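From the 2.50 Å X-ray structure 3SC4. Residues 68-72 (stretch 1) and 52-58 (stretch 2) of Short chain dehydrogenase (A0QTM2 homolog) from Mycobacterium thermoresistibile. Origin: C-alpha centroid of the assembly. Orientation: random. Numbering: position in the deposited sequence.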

# COMPACT_ATOMS: atom_id res chain seq x y z
N LEU B 68 8.51 20.97 21.09
CA LEU B 68 9.85 20.58 20.70
C LEU B 68 9.87 20.47 19.17
O LEU B 68 9.61 19.41 18.62
CB LEU B 68 10.25 19.26 21.36
CG LEU B 68 11.69 18.84 21.09
CD1 LEU B 68 12.69 19.82 21.73
CD2 LEU B 68 11.92 17.41 21.56
N PRO B 69 10.14 21.59 18.49
CA PRO B 69 10.24 21.51 17.05
C PRO B 69 11.53 20.84 16.68
O PRO B 69 12.55 21.16 17.24
CB PRO B 69 10.27 22.98 16.62
CG PRO B 69 10.93 23.69 17.80
CD PRO B 69 10.46 22.93 19.01
N ILE B 70 11.48 19.89 15.75
CA ILE B 70 12.65 19.12 15.32
C ILE B 70 12.71 19.18 13.79
O ILE B 70 11.72 18.90 13.11
CB ILE B 70 12.52 17.65 15.77
CG1 ILE B 70 12.30 17.60 17.29
CG2 ILE B 70 13.73 16.83 15.35
CD1 ILE B 70 11.90 16.28 17.83
N VAL B 71 13.87 19.55 13.27
CA VAL B 71 14.13 19.42 11.85
C VAL B 71 14.50 17.97 11.51
O VAL B 71 15.47 17.43 12.06
CB VAL B 71 15.25 20.33 11.40
CG1 VAL B 71 15.77 19.90 10.00
CG2 VAL B 71 14.76 21.77 11.42
N GLY B 72 13.73 17.35 10.61
CA GLY B 72 14.06 16.02 10.13
C GLY B 72 13.22 15.55 8.97
O GLY B 72 12.03 15.68 8.97
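Stretch 2 (52-58) TIYTAAK

Helices that pack on the strands of an α/β fold commonly run nearly antiparallel to them and pack largely through apolar side chains, and the pairing of residues 52-58 with strand 68-71 is a compact example. Thr52 precedes the helix in an extended conformation (phi/psi -139/172) and caps it: its OG1 accepts a hydrogen bond from Thr55 N at 3.3 Å and a weak one from Tyr54 N at 3.1 Å. Helical torsions then continue from Ile53 through Lys58, with Ala57 N bonded to Ile53 O at 2.8 Å. The helix axis makes an angle of 171° with the strand direction and approaches it to 7.9 Å.

Along the strand, Leu68 contributes almost nothing, because its CA-to-CB bond points away from the helix. Pro69 is the centre of the contact. Its CA lies 5.4 Å from that of Ile53, and its ring meets three helix residues: Pro69 CB is 3.7 Å from Ile53 CB, Pro69 CG is 3.6 Å from Tyr54 CD1, meeting the aromatic ring obliquely, and Pro69 CD is 4.0 Å from Ala57 CB. Ile53 and Ala57, one helical turn apart, both direct their CB atoms toward the strand.

Ile70 follows the alternation of an extended chain: its CA-to-CB bond points away from the helix, and its nearest contact is made by the backbone, with Ile70 O 3.6 Å from Ile53 CD1. The CA-to-CB bond of Val71 points sideways, yet its CG2 reaches Ile53 CD1 at 3.7 Å and lies 4.1 Å from Tyr54 OH. Ile53, with chi1 p and chi2 t, thus touches three successive strand residues. Gly72, beyond the strand, makes no contact. No hydrogen bond joins the two stretches; they bury 257 Å² between them, mostly through apolar contacts.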

# COMPACT_ATOMS: atom_id res chain seq x y z
N THR B 52 6.02 27.57 10.14
CA THR B 52 7.17 26.67 10.21
C THR B 52 7.03 25.90 11.52
O THR B 52 6.17 26.25 12.34
CB THR B 52 8.49 27.45 10.26
OG1 THR B 52 8.62 28.10 11.53
CG2 THR B 52 8.56 28.47 9.13
N ILE B 53 7.85 24.89 11.75
CA ILE B 53 7.86 24.22 13.06
C ILE B 53 8.06 25.20 14.22
O ILE B 53 7.46 25.03 15.27
CB ILE B 53 8.90 23.08 13.16
CG1 ILE B 53 10.30 23.55 12.73
CG2 ILE B 53 8.48 21.90 12.33
CD1 ILE B 53 11.37 22.44 12.82
N TYR B 54 8.85 26.25 14.03
CA TYR B 54 9.08 27.24 15.10
C TYR B 54 7.83 28.05 15.43
O TYR B 54 7.49 28.20 16.61
CB TYR B 54 10.31 28.13 14.79
CG TYR B 54 11.55 27.27 14.63
CD1 TYR B 54 11.98 26.45 15.68
CD2 TYR B 54 12.24 27.20 13.42
CE1 TYR B 54 13.08 25.63 15.53
CE2 TYR B 54 13.35 26.37 13.26
CZ TYR B 54 13.77 25.59 14.32
OH TYR B 54 14.87 24.75 14.19
N THR B 55 7.14 28.57 14.42
CA THR B 55 5.89 29.28 14.68
C THR B 55 4.82 28.32 15.19
O THR B 55 3.99 28.71 16.01
CB THR B 55 5.33 30.06 13.45
OG1 THR B 55 4.77 29.14 12.49
CG2 THR B 55 6.44 30.94 12.81
N ALA B 56 4.84 27.08 14.72
CA ALA B 56 3.98 26.04 15.31
C ALA B 56 4.28 25.89 16.79
O ALA B 56 3.38 25.82 17.61
CB ALA B 56 4.16 24.69 14.59
N ALA B 57 5.57 25.88 17.12
CA ALA B 57 5.98 25.72 18.51
C ALA B 57 5.43 26.85 19.36
O ALA B 57 4.84 26.59 20.40
CB ALA B 57 7.48 25.59 18.65
N LYS B 58 5.53 28.10 18.89
CA LYS B 58 5.00 29.21 19.70
C LYS B 58 3.51 28.97 19.94
O LYS B 58 3.05 29.03 21.08
CB LYS B 58 5.28 30.61 19.09